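Local coordinates for protein cycloalternan-forming enzyme (PDB 5F7U) that is a family 31 glycosyl hydrolase-type enzyme built round a TIM barrel, with alpha-D-glucopyranose units bound in this model, at residues 534-539 with 566-570; 582-586 with 596-602; 506-510 with 562-566; 269-273 with 540-544. The protein carries 1 engineered substitution. All coordinates share one frame. Numbering follows the deposited sequence.

Interaction 1: 534-539 with 566-570; sequences FKTNGG and YVSSY. Engineered in segment 534-539: Asn537 (natural residue Asp). With GLC (alpha-D-glucopyranose), chain F.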
loop_
_atom_site.group_PDB
_atom_site.type_symbol
_atom_site.label_atom_id
_atom_site.label_comp_id
_atom_site.label_asym_id
_atom_site.label_seq_id
_atom_site.Cartn_x
_atom_site.Cartn_y
_atom_site.Cartn_z
ATOM N N PHE A 534 8.265 15.772 9.178
ATOM C CA PHE A 534 7.681 16.646 8.166
ATOM C C PHE A 534 6.652 15.918 7.329
ATOM O O PHE A 534 6.826 14.729 6.991
ATOM C CB PHE A 534 8.764 17.154 7.222
ATOM C CG PHE A 534 9.826 17.981 7.893
ATOM C CD1 PHE A 534 9.571 19.300 8.239
ATOM C CD2 PHE A 534 11.083 17.429 8.195
ATOM C CE1 PHE A 534 10.564 20.086 8.855
ATOM C CE2 PHE A 534 12.072 18.197 8.826
ATOM C CZ PHE A 534 11.811 19.533 9.143
ATOM N N LYS A 535 5.604 16.653 6.971
ATOM C CA LYS A 535 4.679 16.201 5.933
ATOM C C LYS A 535 5.148 16.806 4.622
ATOM O O LYS A 535 4.822 17.949 4.293
ATOM C CB LYS A 535 3.220 16.571 6.261
ATOM C CG LYS A 535 2.211 16.135 5.160
ATOM C CD LYS A 535 0.770 16.442 5.588
ATOM C CE LYS A 535 -0.203 15.915 4.524
ATOM N NZ LYS A 535 -1.642 16.177 4.880
ATOM N N THR A 536 5.939 16.023 3.900
ATOM C CA THR A 536 6.563 16.468 2.658
ATOM C C THR A 536 5.632 16.217 1.488
ATOM O O THR A 536 5.558 15.114 0.950
ATOM C CB THR A 536 7.938 15.799 2.465
ATOM O OG1 THR A 536 7.897 14.471 2.987
ATOM C CG2 THR A 536 8.998 16.578 3.220
ATOM N N ASN A 537 4.880 17.252 1.153
ATOM C CA ASN A 537 3.897 17.213 0.082
ATOM C C ASN A 537 4.513 17.598 -1.249
ATOM O O ASN A 537 5.593 18.168 -1.305
ATOM C CB ASN A 537 2.812 18.244 0.394
ATOM C CG ASN A 537 1.435 17.763 0.006
ATOM O OD1 ASN A 537 1.229 17.133 -1.025
ATOM N ND2 ASN A 537 0.487 18.012 0.888
ATOM N N GLY A 538 3.777 17.319 -2.321
ATOM C CA GLY A 538 4.219 17.662 -3.665
ATOM C C GLY A 538 5.367 16.789 -4.156
ATOM O O GLY A 538 5.579 15.670 -3.676
ATOM N N GLY A 539 6.108 17.325 -5.119
ATOM C CA GLY A 539 7.222 16.587 -5.710
ATOM C C GLY A 539 6.968 16.203 -7.154
ATOM O O GLY A 539 7.919 15.829 -7.859
ATOM N N TYR A 566 13.581 14.031 -2.945
ATOM C CA TYR A 566 13.070 15.043 -2.028
ATOM C C TYR A 566 12.640 14.412 -0.696
ATOM O O TYR A 566 13.080 14.833 0.381
ATOM C CB TYR A 566 11.901 15.753 -2.739
ATOM C CG TYR A 566 10.815 16.405 -1.883
ATOM C CD1 TYR A 566 11.129 17.296 -0.836
ATOM C CD2 TYR A 566 9.469 16.204 -2.191
ATOM C CE1 TYR A 566 10.122 17.906 -0.090
ATOM C CE2 TYR A 566 8.458 16.817 -1.450
ATOM C CZ TYR A 566 8.800 17.693 -0.418
ATOM O OH TYR A 566 7.811 18.323 0.325
ATOM N N VAL A 567 11.780 13.399 -0.776
ATOM C CA VAL A 567 11.215 12.805 0.438
ATOM C C VAL A 567 12.314 12.145 1.272
ATOM O O VAL A 567 12.361 12.308 2.513
ATOM C CB VAL A 567 10.086 11.810 0.072
ATOM C CG1 VAL A 567 9.716 10.899 1.248
ATOM C CG2 VAL A 567 8.858 12.582 -0.395
ATOM N N SER A 568 13.196 11.398 0.601
ATOM C CA SER A 568 14.286 10.728 1.319
ATOM C C SER A 568 15.243 11.736 1.956
ATOM O O SER A 568 15.707 11.506 3.082
ATOM C CB SER A 568 15.047 9.758 0.411
ATOM O OG SER A 568 15.739 10.438 -0.627
ATOM N N SER A 569 15.506 12.858 1.273
ATOM C CA SER A 569 16.429 13.870 1.830
ATOM C C SER A 569 15.908 14.411 3.152
ATOM O O SER A 569 16.666 14.506 4.134
ATOM C CB SER A 569 16.667 15.023 0.859
ATOM O OG SER A 569 17.462 14.600 -0.236
ATOM N N TYR A 570 14.621 14.758 3.172
ATOM C CA TYR A 570 13.996 15.260 4.389
ATOM C C TYR A 570 13.902 14.202 5.482
ATOM O O TYR A 570 14.104 14.516 6.658
ATOM C CB TYR A 570 12.605 15.755 4.088
ATOM C CG TYR A 570 12.445 17.230 3.837
ATOM C CD1 TYR A 570 12.570 17.756 2.546
ATOM C CD2 TYR A 570 12.071 18.091 4.873
ATOM C CE1 TYR A 570 12.342 19.114 2.300
ATOM C CE2 TYR A 570 11.846 19.447 4.642
ATOM C CZ TYR A 570 11.978 19.950 3.347
ATOM O OH TYR A 570 11.715 21.289 3.080
HETATM C C1 GLC F . -2.091 19.290 -0.776
HETATM C C2 GLC F . -2.244 18.022 0.091
HETATM C C3 GLC F . -3.321 18.165 1.185
HETATM C C4 GLC F . -3.074 19.437 2.014
HETATM C C5 GLC F . -2.758 20.642 1.116
HETATM C C6 GLC F . -2.349 21.885 1.890
HETATM O O2 GLC F . -2.396 16.866 -0.739
HETATM O O3 GLC F . -3.324 17.031 2.071
HETATM O O4 GLC F . -4.230 19.731 2.820
HETATM O O5 GLC F . -1.755 20.374 0.115
HETATM O O6 GLC F . -2.278 22.950 0.922
HETATM O O HOH W 1 10.286 13.509 4.008
#
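Strand 534-536 runs nearly antiparallel to helix 566-570. Their axes come within 9.5 Å at 169°. Phe534 points at the helix and offers a ring face to the edge of Tyr570. The pair is T-shaped, with centroids 5.1 Å apart and planes at 77°. Lys535 points the other way, into the barrel. Its NZ makes a salt bridge with Glu400 and a weak hydrogen bond to O3 of the chain F glucose (3.4 Å). Thr536 turns back to the helix. Its CG2 lies over the face of Tyr570, 3.8 Å from the ring centroid, a CH-pi contact. Its OG1 bonds to Ser585, and one water joins Thr536 OG1 to Val567 O, at 2.8 Å from each. Asn537, an engineered replacement of Asp, points away from the helix beside the sugar. Its backbone O accepts a hydrogen bond from Tyr566 OH (2.8 Å). At Gly539 a side chain would run into its own backbone and crowd the Tyr566 ring. Without a side chain there, Gly539 CA comes to 4.2 Å from Tyr566 CD2. This is the beta-alpha packing of a TIM barrel: strand residues face the outer helix or the ligand pocket by turns.

Interaction 2: 582-586 with 596-602; sequences VSFSR and GIYWSGD. With GLC (alpha-D-glucopyranose), chain B; GLC (alpha-D-glucopyranose), chain F.
Two neighbouring parallel strands pair in register: Ser583 beside Gly596, Phe584 beside Ile597, Ser585 beside Tyr598. CA-CA distances are 4.7 to 4.9 Å. Phe584 and Ile597 share one face of the sheet, Ser585 and Tyr598 the opposite one. Gly596 has phi 95°, psi -159°; a CB would clash with Ser583 O. Ile597 is extended. Its N donates to Ser583 O and its O accepts from Ser585 N, both at 2.9 Å. Ile597 CD1 meets Val582 CG1 at 3.8 Å. Ile597 CG2 makes an off-centre CH-pi contact with the Phe584 ring, 4.2 Å from its centroid. A water accepts from Ser585 OG (2.7 Å) and donates to Ile597 O (2.9 Å). Ser585 OG also bonds to Thr536 OG1. Tyr598 CE2 is 3.9 Å from Ser585 CB. Trp599 N donates to Ser585 O at 2.9 Å. With Trp599 chi1 at 94°, Arg586 CB stands over its six-membered ring, 3.8 Å from the centroid. Arg586 has chi1 p (66°), chi2 and chi3 t. Its NH1 donates to O3 of the chain B glucose (2.8 Å). Asp602 OD2 forms a long salt bridge with Arg586 NH1 (3.7 Å), and Asp602 OD1 accepts from O2 of the chain F glucose (2.5 Å). Adjacent parallel strands whose C-terminal ends deliver ligand-binding residues are characteristic of a TIM-barrel pocket.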
loop_
_atom_site.group_PDB
_atom_site.type_symbol
_atom_site.label_atom_id
_atom_site.label_comp_id
_atom_site.label_asym_id
_atom_site.label_seq_id
_atom_site.Cartn_x
_atom_site.Cartn_y
_atom_site.Cartn_z
ATOM N N VAL A 582 9.385 11.099 11.796
ATOM C CA VAL A 582 8.676 10.342 10.757
ATOM C C VAL A 582 8.292 11.303 9.631
ATOM O O VAL A 582 7.836 12.412 9.915
ATOM C CB VAL A 582 7.389 9.739 11.363
ATOM C CG1 VAL A 582 6.489 9.110 10.303
ATOM C CG2 VAL A 582 7.759 8.697 12.411
ATOM N N SER A 583 8.452 10.878 8.370
ATOM C CA SER A 583 7.892 11.613 7.223
ATOM C C SER A 583 6.529 11.075 6.786
ATOM O O SER A 583 6.243 9.884 6.958
ATOM C CB SER A 583 8.843 11.533 6.035
ATOM O OG SER A 583 10.048 12.235 6.321
ATOM N N PHE A 584 5.735 11.955 6.164
ATOM C CA PHE A 584 4.377 11.644 5.737
ATOM C C PHE A 584 4.291 12.318 4.366
ATOM O O PHE A 584 4.346 13.560 4.271
ATOM C CB PHE A 584 3.431 12.265 6.783
ATOM C CG PHE A 584 2.014 11.755 6.739
ATOM C CD1 PHE A 584 1.105 12.249 5.785
ATOM C CD2 PHE A 584 1.557 10.850 7.715
ATOM C CE1 PHE A 584 -0.221 11.810 5.751
ATOM C CE2 PHE A 584 0.218 10.406 7.682
ATOM C CZ PHE A 584 -0.662 10.891 6.697
ATOM N N SER A 585 4.220 11.512 3.297
ATOM C CA SER A 585 4.393 12.032 1.915
ATOM C C SER A 585 3.400 11.395 0.963
ATOM O O SER A 585 2.722 10.437 1.342
ATOM C CB SER A 585 5.800 11.724 1.414
ATOM O OG SER A 585 6.770 12.177 2.347
ATOM N N ARG A 586 3.281 11.927 -0.257
ATOM C CA ARG A 586 2.343 11.317 -1.218
ATOM C C ARG A 586 2.956 10.791 -2.499
ATOM O O ARG A 586 2.373 9.901 -3.126
ATOM C CB ARG A 586 1.175 12.245 -1.546
ATOM C CG ARG A 586 1.575 13.486 -2.289
ATOM C CD ARG A 586 0.356 14.299 -2.696
ATOM N NE ARG A 586 0.818 15.258 -3.686
ATOM C CZ ARG A 586 0.211 16.402 -3.990
ATOM N NH1 ARG A 586 -0.925 16.769 -3.370
ATOM N NH2 ARG A 586 0.746 17.169 -4.934
ATOM N N GLY A 596 9.486 6.519 5.004
ATOM C CA GLY A 596 8.317 6.965 5.783
ATOM C C GLY A 596 6.947 6.578 5.244
ATOM O O GLY A 596 6.809 5.607 4.483
ATOM N N ILE A 597 5.935 7.324 5.675
ATOM C CA ILE A 597 4.526 7.007 5.387
ATOM C C ILE A 597 4.132 7.612 4.042
ATOM O O ILE A 597 4.606 8.710 3.701
ATOM C CB ILE A 597 3.597 7.574 6.502
ATOM C CG1 ILE A 597 3.852 6.814 7.801
ATOM C CG2 ILE A 597 2.113 7.480 6.115
ATOM C CD1 ILE A 597 3.336 7.508 9.040
ATOM N N TYR A 598 3.279 6.909 3.292
ATOM C CA TYR A 598 2.663 7.502 2.071
ATOM C C TYR A 598 1.171 7.522 2.243
ATOM O O TYR A 598 0.598 6.488 2.618
ATOM C CB TYR A 598 3.088 6.737 0.784
ATOM C CG TYR A 598 4.549 6.983 0.547
ATOM C CD1 TYR A 598 5.509 6.253 1.265
ATOM C CD2 TYR A 598 4.985 8.032 -0.280
ATOM C CE1 TYR A 598 6.870 6.536 1.139
ATOM C CE2 TYR A 598 6.346 8.314 -0.406
ATOM C CZ TYR A 598 7.276 7.569 0.301
ATOM O OH TYR A 598 8.629 7.835 0.161
ATOM N N TRP A 599 0.544 8.688 2.012
ATOM C CA TRP A 599 -0.939 8.740 2.012
ATOM C C TRP A 599 -1.488 8.901 0.609
ATOM O O TRP A 599 -0.785 9.381 -0.274
ATOM C CB TRP A 599 -1.494 9.792 2.990
ATOM C CG TRP A 599 -1.778 11.147 2.406
ATOM C CD1 TRP A 599 -2.994 11.621 2.030
ATOM C CD2 TRP A 599 -0.833 12.207 2.150
ATOM N NE1 TRP A 599 -2.878 12.917 1.569
ATOM C CE2 TRP A 599 -1.569 13.299 1.621
ATOM C CE3 TRP A 599 0.550 12.349 2.339
ATOM C CZ2 TRP A 599 -0.966 14.519 1.248
ATOM C CZ3 TRP A 599 1.158 13.568 1.997
ATOM C CH2 TRP A 599 0.390 14.635 1.426
ATOM N N SER A 600 -2.736 8.465 0.408
ATOM C CA SER A 600 -3.336 8.351 -0.928
ATOM C C SER A 600 -3.782 9.675 -1.566
ATOM O O SER A 600 -4.382 9.682 -2.642
ATOM C CB SER A 600 -4.479 7.335 -0.874
ATOM O OG SER A 600 -5.564 7.873 -0.130
ATOM N N GLY A 601 -3.465 10.802 -0.933
ATOM C CA GLY A 601 -3.699 12.096 -1.569
ATOM C C GLY A 601 -5.112 12.633 -1.453
ATOM O O GLY A 601 -5.813 12.367 -0.479
ATOM N N ASP A 602 -5.531 13.400 -2.463
ATOM C CA ASP A 602 -6.654 14.330 -2.305
ATOM C C ASP A 602 -7.896 13.703 -2.889
ATOM O O ASP A 602 -8.008 13.590 -4.116
ATOM C CB ASP A 602 -6.364 15.642 -3.049
ATOM C CG ASP A 602 -5.146 16.394 -2.496
ATOM O OD1 ASP A 602 -4.755 16.180 -1.337
ATOM O OD2 ASP A 602 -4.564 17.211 -3.242
HETATM C C1 GLC B . -4.306 21.749 -5.081
HETATM C C2 GLC B . -2.899 21.141 -5.024
HETATM C C3 GLC B . -2.810 20.016 -3.983
HETATM C C4 GLC B . -3.205 20.527 -2.592
HETATM C C5 GLC B . -4.615 21.151 -2.714
HETATM C C6 GLC B . -5.111 21.796 -1.428
HETATM O O1 GLC B . -5.223 20.822 -5.680
HETATM O O2 GLC B . -2.560 20.627 -6.312
HETATM O O3 GLC B . -1.494 19.468 -3.992
HETATM O O4 GLC B . -3.257 19.456 -1.619
HETATM O O5 GLC B . -4.765 22.127 -3.769
HETATM O O6 GLC B . -6.089 20.883 -0.937
HETATM C C1 GLC F . -2.091 19.290 -0.776
HETATM C C2 GLC F . -2.244 18.022 0.091
HETATM C C3 GLC F . -3.321 18.165 1.185
HETATM C C4 GLC F . -3.074 19.437 2.014
HETATM C C5 GLC F . -2.758 20.642 1.116
HETATM C C6 GLC F . -2.349 21.885 1.890
HETATM O O2 GLC F . -2.396 16.866 -0.739
HETATM O O3 GLC F . -3.324 17.031 2.071
HETATM O O4 GLC F . -4.230 19.731 2.820
HETATM O O5 GLC F . -1.755 20.374 0.115
HETATM O O6 GLC F . -2.278 22.950 0.922
HETATM O O HOH W 2 7.216 9.865 3.722
#

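Interaction 3: 506-510 with 562-566; sequences LLDFT and YPTDY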
loop_
_atom_site.group_PDB
_atom_site.type_symbol
_atom_site.label_atom_id
_atom_site.label_comp_id
_atom_site.label_asym_id
_atom_site.label_seq_id
_atom_site.Cartn_x
_atom_site.Cartn_y
_atom_site.Cartn_z
ATOM N N LEU A 506 12.330 24.860 -7.965
ATOM C CA LEU A 506 12.593 23.602 -7.259
ATOM C C LEU A 506 14.009 23.537 -6.705
ATOM O O LEU A 506 14.953 23.970 -7.361
ATOM C CB LEU A 506 12.399 22.402 -8.182
ATOM C CG LEU A 506 11.008 22.003 -8.633
ATOM C CD1 LEU A 506 11.149 20.659 -9.344
ATOM C CD2 LEU A 506 10.078 21.850 -7.423
ATOM N N LEU A 507 14.140 23.019 -5.485
ATOM C CA LEU A 507 15.454 22.709 -4.932
ATOM C C LEU A 507 15.967 21.450 -5.619
ATOM O O LEU A 507 15.249 20.459 -5.729
ATOM C CB LEU A 507 15.367 22.516 -3.406
ATOM C CG LEU A 507 16.642 22.409 -2.553
ATOM C CD1 LEU A 507 17.312 21.039 -2.603
ATOM C CD2 LEU A 507 17.634 23.532 -2.880
ATOM N N ASP A 508 17.204 21.489 -6.104
ATOM C CA ASP A 508 17.768 20.303 -6.721
ATOM C C ASP A 508 18.240 19.307 -5.663
ATOM O O ASP A 508 19.365 19.419 -5.155
ATOM C CB ASP A 508 18.909 20.688 -7.670
ATOM C CG ASP A 508 19.546 19.478 -8.358
ATOM O OD1 ASP A 508 19.150 18.307 -8.086
ATOM O OD2 ASP A 508 20.450 19.708 -9.197
ATOM N N PHE A 509 17.386 18.329 -5.342
ATOM C CA PHE A 509 17.703 17.324 -4.320
ATOM C C PHE A 509 18.802 16.341 -4.712
ATOM O O PHE A 509 19.239 15.550 -3.879
ATOM C CB PHE A 509 16.430 16.639 -3.776
ATOM C CG PHE A 509 15.637 17.535 -2.880
ATOM C CD1 PHE A 509 15.966 17.652 -1.526
ATOM C CD2 PHE A 509 14.609 18.329 -3.397
ATOM C CE1 PHE A 509 15.255 18.519 -0.694
ATOM C CE2 PHE A 509 13.893 19.190 -2.571
ATOM C CZ PHE A 509 14.231 19.290 -1.214
ATOM N N THR A 510 19.295 16.438 -5.947
ATOM C CA THR A 510 20.468 15.644 -6.375
ATOM C C THR A 510 21.786 16.304 -5.954
ATOM O O THR A 510 22.859 15.689 -6.043
ATOM C CB THR A 510 20.500 15.341 -7.907
ATOM O OG1 THR A 510 20.909 16.487 -8.665
ATOM C CG2 THR A 510 19.165 14.818 -8.417
ATOM N N TYR A 562 12.611 12.461 -8.808
ATOM C CA TYR A 562 12.644 13.681 -7.994
ATOM C C TYR A 562 11.867 13.590 -6.673
ATOM O O TYR A 562 12.438 13.913 -5.613
ATOM C CB TYR A 562 12.191 14.895 -8.814
ATOM C CG TYR A 562 12.326 16.176 -8.019
ATOM C CD1 TYR A 562 13.545 16.876 -7.987
ATOM C CD2 TYR A 562 11.240 16.695 -7.299
ATOM C CE1 TYR A 562 13.674 18.032 -7.234
ATOM C CE2 TYR A 562 11.362 17.863 -6.544
ATOM C CZ TYR A 562 12.571 18.531 -6.522
ATOM O OH TYR A 562 12.702 19.689 -5.780
ATOM N N PRO A 563 10.573 13.158 -6.708
ATOM C CA PRO A 563 9.882 13.121 -5.415
ATOM C C PRO A 563 10.552 12.250 -4.362
ATOM O O PRO A 563 10.553 12.631 -3.176
ATOM C CB PRO A 563 8.478 12.578 -5.772
ATOM C CG PRO A 563 8.649 11.951 -7.143
ATOM C CD PRO A 563 9.631 12.861 -7.812
ATOM N N THR A 564 11.109 11.104 -4.764
ATOM C CA THR A 564 11.805 10.229 -3.812
ATOM C C THR A 564 13.137 10.816 -3.338
ATOM O O THR A 564 13.504 10.647 -2.168
ATOM C CB THR A 564 11.870 8.799 -4.356
ATOM O OG1 THR A 564 10.526 8.354 -4.507
ATOM C CG2 THR A 564 12.570 7.819 -3.390
ATOM N N ASP A 565 13.828 11.553 -4.199
ATOM C CA ASP A 565 15.033 12.271 -3.747
ATOM C C ASP A 565 14.675 13.309 -2.689
ATOM O O ASP A 565 15.360 13.437 -1.663
ATOM C CB ASP A 565 15.729 12.938 -4.937
ATOM C CG ASP A 565 16.541 11.966 -5.776
ATOM O OD1 ASP A 565 16.783 10.813 -5.342
ATOM O OD2 ASP A 565 16.975 12.380 -6.874
ATOM N N TYR A 566 13.581 14.031 -2.945
ATOM C CA TYR A 566 13.070 15.043 -2.028
ATOM C C TYR A 566 12.640 14.412 -0.696
ATOM O O TYR A 566 13.080 14.833 0.381
ATOM C CB TYR A 566 11.901 15.753 -2.739
ATOM C CG TYR A 566 10.815 16.405 -1.883
ATOM C CD1 TYR A 566 11.129 17.296 -0.836
ATOM C CD2 TYR A 566 9.469 16.204 -2.191
ATOM C CE1 TYR A 566 10.122 17.906 -0.090
ATOM C CE2 TYR A 566 8.458 16.817 -1.450
ATOM C CZ TYR A 566 8.800 17.693 -0.418
ATOM O OH TYR A 566 7.811 18.323 0.325
#
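Phe509 is the centre of this contact. Its ring lies against helix 562-566, with Tyr566 CA over one face, 3.9 Å from the centroid, in a CH-pi contact. Phe509 CZ also touches Tyr566 CD1 at 3.7 Å, and Phe509 CD2 touches Tyr562 CZ at 3.7 Å. The three rings form an aromatic cluster. Both pairs are oblique, with planes at 45° to Tyr566 and 68° to Tyr562. Trp518 adds an edge-to-face partner for Phe509. Next to this core, Leu506 CD1 sits over the face of Tyr562, 4.1 Å from the ring centroid. The packing joins the loop between strand 505-506 and helix 512-520 to helix 555-577, which follows barrel strand 534-536 in the TIM barrel. The loop thus lies on the outer layer of the barrel. Polar contacts begin at the tip of Tyr562, where OH donates to Leu507 O at 2.7 Å. Tyr566 OH bonds instead to Asn537 O. Further out, Asp508 points away from the helix and shapes the loop. Its OD1 accepts from Thr510 N (2.8 Å) in an Asx turn and from Thr510 OG1 (2.6 Å). At the polar edge, Thr510 and Asp565 are partly exposed, and Thr510 CG2 meets Asp565 OD2 at 3.6 Å.

Interaction 4: 269-273 with 540-544; sequences TYVYN and EMVWG. With GLC (alpha-D-glucopyranose), chain B.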
loop_
_atom_site.group_PDB
_atom_site.type_symbol
_atom_site.label_atom_id
_atom_site.label_comp_id
_atom_site.label_asym_id
_atom_site.label_seq_id
_atom_site.Cartn_x
_atom_site.Cartn_y
_atom_site.Cartn_z
ATOM N N THR A 269 3.903 4.562 -16.063
ATOM C CA THR A 269 4.780 4.793 -14.935
ATOM C C THR A 269 5.184 6.268 -14.983
ATOM O O THR A 269 6.171 6.649 -15.605
ATOM C CB THR A 269 6.018 3.878 -14.961
ATOM O OG1 THR A 269 5.602 2.533 -15.239
ATOM C CG2 THR A 269 6.723 3.913 -13.584
ATOM N N TYR A 270 4.370 7.094 -14.349
ATOM C CA TYR A 270 4.498 8.539 -14.501
ATOM C C TYR A 270 3.856 9.181 -13.288
ATOM O O TYR A 270 2.627 9.104 -13.110
ATOM C CB TYR A 270 3.736 8.974 -15.764
ATOM C CG TYR A 270 3.936 10.417 -16.168
ATOM C CD1 TYR A 270 5.117 10.827 -16.830
ATOM C CD2 TYR A 270 2.919 11.364 -15.964
ATOM C CE1 TYR A 270 5.287 12.146 -17.241
ATOM C CE2 TYR A 270 3.080 12.678 -16.373
ATOM C CZ TYR A 270 4.257 13.065 -17.002
ATOM O OH TYR A 270 4.386 14.376 -17.409
ATOM N N VAL A 271 4.663 9.837 -12.469
ATOM C CA VAL A 271 4.111 10.516 -11.291
ATOM C C VAL A 271 3.335 11.760 -11.727
ATOM O O VAL A 271 3.755 12.487 -12.641
ATOM C CB VAL A 271 5.190 10.882 -10.237
ATOM C CG1 VAL A 271 5.911 9.619 -9.732
ATOM C CG2 VAL A 271 6.177 11.937 -10.745
ATOM N N TYR A 272 2.198 11.996 -11.078
ATOM C CA TYR A 272 1.373 13.133 -11.448
ATOM C C TYR A 272 0.519 13.564 -10.276
ATOM O O TYR A 272 0.069 12.723 -9.496
ATOM C CB TYR A 272 0.510 12.794 -12.677
ATOM C CG TYR A 272 -0.058 14.003 -13.365
ATOM C CD1 TYR A 272 0.679 14.705 -14.336
ATOM C CD2 TYR A 272 -1.334 14.434 -13.057
ATOM C CE1 TYR A 272 0.128 15.826 -14.969
ATOM C CE2 TYR A 272 -1.883 15.545 -13.658
ATOM C CZ TYR A 272 -1.161 16.230 -14.607
ATOM O OH TYR A 272 -1.796 17.326 -15.160
ATOM N N ASN A 273 0.346 14.877 -10.137
ATOM C CA ASN A 273 -0.554 15.422 -9.119
ATOM C C ASN A 273 -1.966 15.612 -9.712
ATOM O O ASN A 273 -2.257 16.657 -10.322
ATOM C CB ASN A 273 0.018 16.740 -8.532
ATOM C CG ASN A 273 -0.979 17.444 -7.604
ATOM O OD1 ASN A 273 -1.914 16.824 -7.131
ATOM N ND2 ASN A 273 -0.790 18.743 -7.370
ATOM N N GLU A 540 5.711 16.315 -7.602
ATOM C CA GLU A 540 5.345 15.953 -8.990
ATOM C C GLU A 540 5.520 17.169 -9.907
ATOM O O GLU A 540 4.616 17.528 -10.669
ATOM C CB GLU A 540 3.889 15.443 -9.061
ATOM C CG GLU A 540 3.484 14.463 -7.942
ATOM C CD GLU A 540 2.971 15.134 -6.666
ATOM O OE1 GLU A 540 2.456 14.432 -5.778
ATOM O OE2 GLU A 540 3.048 16.373 -6.523
ATOM N N MET A 541 6.678 17.812 -9.816
ATOM C CA MET A 541 6.840 19.167 -10.281
ATOM C C MET A 541 7.951 19.338 -11.322
ATOM O O MET A 541 8.235 20.449 -11.727
ATOM C CB MET A 541 7.122 20.073 -9.076
ATOM C CG MET A 541 5.923 20.210 -8.160
ATOM S SD MET A 541 6.461 20.657 -6.501
ATOM C CE MET A 541 4.871 21.103 -5.807
ATOM N N VAL A 542 8.545 18.229 -11.758
ATOM C CA VAL A 542 9.608 18.281 -12.778
ATOM C C VAL A 542 9.012 18.105 -14.173
ATOM O O VAL A 542 8.579 17.007 -14.546
ATOM C CB VAL A 542 10.709 17.212 -12.531
ATOM C CG1 VAL A 542 11.703 17.179 -13.692
ATOM C CG2 VAL A 542 11.437 17.481 -11.226
ATOM N N TRP A 543 9.028 19.188 -14.940
ATOM C CA TRP A 543 8.675 19.150 -16.354
ATOM C C TRP A 543 9.866 19.617 -17.195
ATOM O O TRP A 543 10.845 20.162 -16.665
ATOM C CB TRP A 543 7.471 20.059 -16.605
ATOM C CG TRP A 543 6.117 19.433 -16.298
ATOM C CD1 TRP A 543 5.379 18.630 -17.132
ATOM C CD2 TRP A 543 5.343 19.586 -15.104
ATOM N NE1 TRP A 543 4.199 18.273 -16.530
ATOM C CE2 TRP A 543 4.143 18.850 -15.288
ATOM C CE3 TRP A 543 5.544 20.273 -13.894
ATOM C CZ2 TRP A 543 3.149 18.781 -14.310
ATOM C CZ3 TRP A 543 4.567 20.214 -12.931
ATOM C CH2 TRP A 543 3.373 19.469 -13.140
ATOM N N GLY A 544 9.741 19.439 -18.506
ATOM C CA GLY A 544 10.688 20.007 -19.477
ATOM C C GLY A 544 11.782 18.997 -19.755
ATOM O O GLY A 544 12.409 18.483 -18.836
HETATM C C1 GLC B . -4.306 21.749 -5.081
HETATM C C2 GLC B . -2.899 21.141 -5.024
HETATM C C3 GLC B . -2.810 20.016 -3.983
HETATM C C4 GLC B . -3.205 20.527 -2.592
HETATM C C5 GLC B . -4.615 21.151 -2.714
HETATM C C6 GLC B . -5.111 21.796 -1.428
HETATM O O1 GLC B . -5.223 20.822 -5.680
HETATM O O2 GLC B . -2.560 20.627 -6.312
HETATM O O3 GLC B . -1.494 19.468 -3.992
HETATM O O4 GLC B . -3.257 19.456 -1.619
HETATM O O5 GLC B . -4.765 22.127 -3.769
HETATM O O6 GLC B . -6.089 20.883 -0.937
HETATM O O HOH W 3 1.978 16.732 -11.660
#
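Two irregular loops from different family domains meet here, and a single water supplies the hydrogen-bonded bridge between them. The water accepts from Asn273 N and donates to Glu540 O, at 2.9 Å each. Segment 269-273 belongs to the mutarotase-like domain, and segment 540-544 follows barrel strand 534-536. Their directions differ by 113°, and the closest CA pair is Tyr272 with Glu540 at 5.5 Å. Glu540 packs its chain along the other loop: its CG is 3.9 Å from Tyr272 C, and its OE2 is 3.7 Å from Asn273 CB. The edge of the Trp543 ring brings CZ2 within 4.3 Å of Tyr272 CE1. Asn273 lies beside the chain B glucose, in the glycan pocket. Arg559 and Asn560 of helix 555-577 bond directly to segment 269-273. Between the two segments themselves, the chemistry implies one water bridge and van der Waals packing, with polar ends satisfied elsewhere: Glu540 by Arg586 in a salt bridge, Trp543 NE1 by Asp16 and Tyr270 OH by Leu17.

Interactions 1 and 2 sit side by side in the barrel, centres about 9 Å apart. Strand 534-536 is next to strand 584-585, and Thr536 OG1 lies 2.6 Å from Ser585 OG, a probable hydrogen bond. Both reach the chain F glucose. Interaction 3 shares Tyr566 with interaction 1 and extends the packing outward from helix 555-577. Interaction 4 continues the chain from Gly539. It touches interaction 3 where Val542 CG2 meets Tyr562 CG at 3.6 Å. It joins interaction 2 through the salt bridge Arg586 NE to Glu540 OE1 (2.8 Å), although their centres are about 17 Å apart. Interactions 2 and 4 together border the chain B glucose.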